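Local structure of ESX-5 secretion-associated protein EspG5 (Mycobacterium marinum, 6VJ5) at residues E177-L180 with E181-S185; G196-L199 with R200-G203. The protein acts as a specific cytoplasmic chaperone for its cognate PE/PPE proteins, keeping PE/PPE dimers from aggregating and enabling secretion of LipY and PE31/PPE18. All coordinates share one frame; numbering follows the deposited sequence.

Contact 1 (E177-L180 with E181-S185); sequences EEML and EATKS
Thr-183 grips the carbonyl oxygen of Met-179 twice, one turn along helix 176-188. Its backbone N and its hydroxyl OG1 each donate to Met-179 O at 2.7 Å, from opposite faces of the carbonyl plane, the hydroxyl standing above that plane, 39° out of it. The threonine torsion puts OG1 beside its own backbone N (chi1 -57°), which brings the hydroxyl back over the preceding turn. Around this pair run the regular i to i+4 bonds of the helix: Glu-181 N to Glu-177 O, Ala-182 N to Glu-178 O at 3.0 Å, and Lys-184 N to Leu-180 O at 2.8 Å. The Met-179 chain bends at chi2 and lays its methyl CE 3.3 Å from Thr-183 OG1, so that the methyl, more than the sulfur, rests against the hydroxyl. Beyond the helix, Met-179 packs on Leu-212, Leu-268 and Ile-270, while Leu-180 and Thr-183 meet apolar side chains of another protein's chain. Lys-184 NZ bonds to the backbone of that chain and to Gln-187 OE1. Because its proton goes to the helix's own backbone, the Thr-183 hydroxyl needs no outside acceptor, which probably eases its burial among apolar neighbours where the helix faces a second protein.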
ATOM      1  N   GLU C 177     -36.543  11.399  -5.234  1.00 53.61           N
ATOM      2  CA  GLU C 177     -36.187  10.870  -6.547  1.00 64.12           C
ATOM      3  C   GLU C 177     -36.756  11.743  -7.660  1.00 52.67           C
ATOM      4  O   GLU C 177     -36.073  12.014  -8.653  1.00 58.66           O
ATOM      5  CB  GLU C 177     -36.639   9.414  -6.690  1.00 58.68           C
ATOM      6  CG  GLU C 177     -38.115   9.129  -6.496  1.00 88.44           C
ATOM      7  CD  GLU C 177     -38.421   7.635  -6.559  1.00106.78           C
ATOM      8  OE1 GLU C 177     -37.506   6.843  -6.883  1.00104.62           O
ATOM      9  OE2 GLU C 177     -39.574   7.248  -6.278  1.00 99.96           O
ATOM     10  N   GLU C 178     -37.992  12.229  -7.500  1.00 57.60           N
ATOM     11  CA  GLU C 178     -38.528  13.172  -8.479  1.00 49.23           C
ATOM     12  C   GLU C 178     -37.743  14.480  -8.482  1.00 53.34           C
ATOM     13  O   GLU C 178     -37.590  15.115  -9.533  1.00 48.83           O
ATOM     14  CB  GLU C 178     -40.011  13.448  -8.206  1.00 57.51           C
ATOM     15  CG  GLU C 178     -40.964  12.367  -8.707  1.00 81.66           C
ATOM     16  CD  GLU C 178     -41.158  11.224  -7.720  1.00 89.63           C
ATOM     17  OE1 GLU C 178     -40.404  11.153  -6.727  1.00 78.56           O
ATOM     18  OE2 GLU C 178     -42.071  10.397  -7.937  1.00 94.94           O
ATOM     19  N   MET C 179     -37.231  14.891  -7.317  1.00 46.71           N
ATOM     20  CA  MET C 179     -36.470  16.134  -7.231  1.00 47.10           C
ATOM     21  C   MET C 179     -35.113  16.017  -7.916  1.00 55.40           C
ATOM     22  O   MET C 179     -34.669  16.957  -8.589  1.00 45.52           O
ATOM     23  CB  MET C 179     -36.283  16.526  -5.764  1.00 49.47           C
ATOM     24  CG  MET C 179     -35.497  17.798  -5.562  1.00 51.34           C
ATOM     25  SD  MET C 179     -36.372  19.221  -6.217  1.00 45.93           S
ATOM     26  CE  MET C 179     -35.139  20.492  -5.968  1.00 34.44           C
ATOM     27  N   LEU C 180     -34.413  14.896  -7.719  1.00 46.84           N
ATOM     28  CA  LEU C 180     -33.114  14.744  -8.365  1.00 52.25           C
ATOM     29  C   LEU C 180     -33.266  14.717  -9.876  1.00 48.29           C
ATOM     30  O   LEU C 180     -32.455  15.300 -10.605  1.00 41.15           O
ATOM     31  CB  LEU C 180     -32.428  13.475  -7.876  1.00 54.18           C
ATOM     32  CG  LEU C 180     -31.987  13.504  -6.411  1.00 55.73           C
ATOM     33  CD1 LEU C 180     -32.138  12.081  -5.872  1.00 49.78           C
ATOM     34  CD2 LEU C 180     -30.586  14.023  -6.243  1.00 51.06           C
ATOM     35  N   GLU C 181     -34.310  14.045 -10.363  1.00 37.15           N
ATOM     36  CA  GLU C 181     -34.554  13.984 -11.799  1.00 47.85           C
ATOM     37  C   GLU C 181     -34.857  15.364 -12.364  1.00 44.52           C
ATOM     38  O   GLU C 181     -34.357  15.729 -13.437  1.00 46.79           O
ATOM     39  CB  GLU C 181     -35.705  13.021 -12.074  1.00 50.75           C
ATOM     40  CG  GLU C 181     -36.052  12.874 -13.538  1.00 65.30           C
ATOM     41  CD  GLU C 181     -36.894  11.645 -13.809  1.00 81.53           C
ATOM     42  OE1 GLU C 181     -37.149  10.879 -12.857  1.00 71.45           O
ATOM     43  OE2 GLU C 181     -37.297  11.447 -14.973  1.00 98.88           O
ATOM     44  N   ALA C 182     -35.656  16.160 -11.642  1.00 52.15           N
ATOM     45  CA  ALA C 182     -36.001  17.496 -12.123  1.00 44.66           C
ATOM     46  C   ALA C 182     -34.825  18.455 -11.962  1.00 57.48           C
ATOM     47  O   ALA C 182     -34.616  19.349 -12.790  1.00 48.91           O
ATOM     48  CB  ALA C 182     -37.226  18.029 -11.378  1.00 52.65           C
ATOM     49  N   THR C 183     -34.061  18.303 -10.883  1.00 50.91           N
ATOM     50  CA  THR C 183     -32.871  19.128 -10.712  1.00 51.89           C
ATOM     51  C   THR C 183     -31.829  18.817 -11.783  1.00 43.23           C
ATOM     52  O   THR C 183     -31.177  19.729 -12.305  1.00 46.36           O
ATOM     53  CB  THR C 183     -32.281  18.913  -9.319  1.00 37.23           C
ATOM     54  OG1 THR C 183     -33.264  19.209  -8.321  1.00 45.86           O
ATOM     55  CG2 THR C 183     -31.080  19.806  -9.117  1.00 38.30           C
ATOM     56  N   LYS C 184     -31.665  17.542 -12.135  1.00 46.99           N
ATOM     57  CA  LYS C 184     -30.682  17.181 -13.154  1.00 49.35           C
ATOM     58  C   LYS C 184     -31.041  17.796 -14.503  1.00 53.84           C
ATOM     59  O   LYS C 184     -30.186  18.388 -15.174  1.00 50.01           O
ATOM     60  CB  LYS C 184     -30.572  15.658 -13.248  1.00 47.30           C
ATOM     61  CG  LYS C 184     -29.671  15.149 -14.368  1.00 50.00           C
ATOM     62  CD  LYS C 184     -28.280  15.749 -14.296  1.00 54.55           C
ATOM     63  CE  LYS C 184     -27.570  15.374 -13.010  1.00 46.19           C
ATOM     64  NZ  LYS C 184     -26.134  15.763 -13.095  1.00 49.37           N
ATOM     65  N   SER C 185     -32.310  17.682 -14.908  1.00 51.10           N
ATOM     66  CA  SER C 185     -32.749  18.310 -16.151  1.00 53.92           C
ATOM     67  C   SER C 185     -32.554  19.821 -16.107  1.00 55.78           C
ATOM     68  O   SER C 185     -32.100  20.424 -17.086  1.00 55.29           O
ATOM     69  CB  SER C 185     -34.216  17.978 -16.417  1.00 53.56           C
ATOM     70  OG  SER C 185     -34.426  16.579 -16.464  1.00 58.88           O
TER

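Contact 2 (G196-L199 with R200-G203)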
ATOM      1  N   GLY C 196     -37.887  26.011 -15.107  1.00 53.52           N
ATOM      2  CA  GLY C 196     -38.252  25.659 -13.753  1.00 48.70           C
ATOM      3  C   GLY C 196     -39.634  25.074 -13.609  1.00 54.19           C
ATOM      4  O   GLY C 196     -40.117  24.901 -12.486  1.00 49.01           O
ATOM      5  N   GLY C 197     -40.278  24.747 -14.726  1.00 56.75           N
ATOM      6  CA  GLY C 197     -41.650  24.291 -14.727  1.00 52.45           C
ATOM      7  C   GLY C 197     -41.957  23.134 -13.804  1.00 59.20           C
ATOM      8  O   GLY C 197     -42.846  23.250 -12.958  1.00 59.27           O
ATOM      9  N   ASP C 198     -41.253  22.013 -13.952  1.00 60.25           N
ATOM     10  CA  ASP C 198     -41.594  20.832 -13.169  1.00 63.56           C
ATOM     11  C   ASP C 198     -41.140  20.930 -11.719  1.00 52.27           C
ATOM     12  O   ASP C 198     -41.604  20.145 -10.886  1.00 53.86           O
ATOM     13  CB  ASP C 198     -41.009  19.577 -13.818  1.00 81.74           C
ATOM     14  CG  ASP C 198     -41.743  19.188 -15.096  1.00 95.53           C
ATOM     15  OD1 ASP C 198     -41.318  19.638 -16.180  1.00 86.48           O
ATOM     16  OD2 ASP C 198     -42.747  18.444 -15.018  1.00 96.05           O
ATOM     17  N   LEU C 199     -40.256  21.868 -11.386  1.00 48.47           N
ATOM     18  CA  LEU C 199     -40.003  22.138  -9.976  1.00 53.78           C
ATOM     19  C   LEU C 199     -41.182  22.872  -9.353  1.00 50.00           C
ATOM     20  O   LEU C 199     -41.607  22.539  -8.240  1.00 49.02           O
ATOM     21  CB  LEU C 199     -38.707  22.928  -9.818  1.00 47.49           C
ATOM     22  CG  LEU C 199     -37.483  22.006  -9.813  1.00 58.12           C
ATOM     23  CD1 LEU C 199     -37.246  21.370 -11.171  1.00 72.24           C
ATOM     24  CD2 LEU C 199     -36.239  22.762  -9.366  1.00 71.43           C
ATOM     25  N   ARG C 200     -41.746  23.849 -10.069  1.00 55.91           N
ATOM     26  CA  ARG C 200     -42.964  24.502  -9.601  1.00 60.42           C
ATOM     27  C   ARG C 200     -44.119  23.511  -9.518  1.00 55.31           C
ATOM     28  O   ARG C 200     -44.893  23.522  -8.554  1.00 48.55           O
ATOM     29  CB  ARG C 200     -43.326  25.668 -10.524  1.00 56.59           C
ATOM     30  CG  ARG C 200     -42.598  26.975 -10.212  1.00 57.20           C
ATOM     31  CD  ARG C 200     -43.190  28.149 -10.993  1.00 67.11           C
ATOM     32  NE  ARG C 200     -42.804  28.121 -12.400  1.00 56.96           N
ATOM     33  CZ  ARG C 200     -41.626  28.543 -12.855  1.00 62.39           C
ATOM     34  NH1 ARG C 200     -40.720  29.026 -12.011  1.00 57.88           N
ATOM     35  NH2 ARG C 200     -41.352  28.479 -14.151  1.00 66.69           N
ATOM     36  N   ARG C 201     -44.246  22.633 -10.513  1.00 49.72           N
ATOM     37  CA  ARG C 201     -45.316  21.643 -10.484  1.00 56.41           C
ATOM     38  C   ARG C 201     -45.164  20.675  -9.317  1.00 52.64           C
ATOM     39  O   ARG C 201     -46.122  19.972  -8.977  1.00 54.67           O
ATOM     40  CB  ARG C 201     -45.349  20.887 -11.808  1.00 61.61           C
ATOM     41  CG  ARG C 201     -46.555  19.989 -11.984  1.00 59.41           C
ATOM     42  CD  ARG C 201     -46.450  19.211 -13.285  1.00 75.88           C
ATOM     43  NE  ARG C 201     -47.077  19.911 -14.402  1.00 75.28           N
ATOM     44  CZ  ARG C 201     -46.448  20.757 -15.213  1.00 81.63           C
ATOM     45  NH1 ARG C 201     -45.160  21.025 -15.042  1.00 82.15           N
ATOM     46  NH2 ARG C 201     -47.113  21.337 -16.203  1.00 72.02           N
ATOM     47  N   MET C 202     -43.993  20.632  -8.686  1.00 55.26           N
ATOM     48  CA  MET C 202     -43.810  19.855  -7.466  1.00 49.14           C
ATOM     49  C   MET C 202     -44.226  20.622  -6.216  1.00 61.59           C
ATOM     50  O   MET C 202     -44.109  20.085  -5.108  1.00 57.71           O
ATOM     51  CB  MET C 202     -42.346  19.419  -7.335  1.00 52.31           C
ATOM     52  CG  MET C 202     -42.117  17.924  -7.495  1.00 65.99           C
ATOM     53  SD  MET C 202     -40.375  17.453  -7.443  1.00 57.37           S
ATOM     54  CE  MET C 202     -39.744  18.320  -8.887  1.00 53.34           C
ATOM     55  N   GLY C 203     -44.697  21.859  -6.363  1.00 58.09           N
ATOM     56  CA  GLY C 203     -45.108  22.660  -5.229  1.00 51.45           C
ATOM     57  C   GLY C 203     -44.049  23.582  -4.674  1.00 52.52           C
ATOM     58  O   GLY C 203     -44.234  24.126  -3.577  1.00 66.09           O
TER
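A short helical turn, 197-200, ends here in a Schellman motif, with Gly-196 at the N-cap position and Gly-203 leaving the helical conformation at positive phi (94°). Two regular bonds build the turn: Arg-200 N to Gly-196 O at 3.1 Å and Arg-201 N to Gly-197 O at 2.9 Å. Beyond them the bonding shifts from i+4 to i+3. Met-202 N donates to Leu-199 O at 3.1 Å from well above that carbonyl's plane, and its bond to Asp-198 O is weak; a type I turn from Arg-200 to Gly-203 then closes with Gly-203 N on Arg-200 O.

The two arginines behave differently. Arg-200 keeps CG beside its own backbone N (chi1 -84°) and bends at chi3, folding back along the turn until Gly-196 O stands over the centre of one guanidinium face, 4.0 Å above its plane; NH2 reaches the start of the helix, near Gly-197 N. Arg-201 instead runs alongside Asp-198, both side chains pointing the same way, and its NH1 forms a long salt bridge of 3.5 Å with Asp-198 OD2. Carboxylate and guanidinium planes are 36° apart, and only this one oxygen and one nitrogen come near, which is not a two-pronged bridge.

Met-202 bends at its thioether to bring CE to 3.3 Å from Asp-198 O; its apolar contact with Leu-199 is looser, CE to CG 4.4 Å. Leu-199 and Met-202 both turn to helix 176-188, where Leu-199 packs on Trp-186 and Met-202 on Glu-178; beyond Gly-203 the chain goes on into helix 206-217.

From strand 172-175, an outermost strand, within this chain, of the large antiparallel sheet, the chain enters helix 176-188, whose first turns hold contact 1. It then passes through a loop into the short helix 197-200 and its glycine-terminated end, contact 2, before helix 206-217. The contacts follow in series, neither nesting nor crossing, and each closes just a turn or two of backbone. Their centres are about 10 Å apart, and the return of the chain brings them together: Ala-182 CB lies 3.3 Å from Leu-199 CD1 and 3.6 Å from Met-202 CE. Packing centred on this alanine helps tie the short helix to the side of helix 176-188.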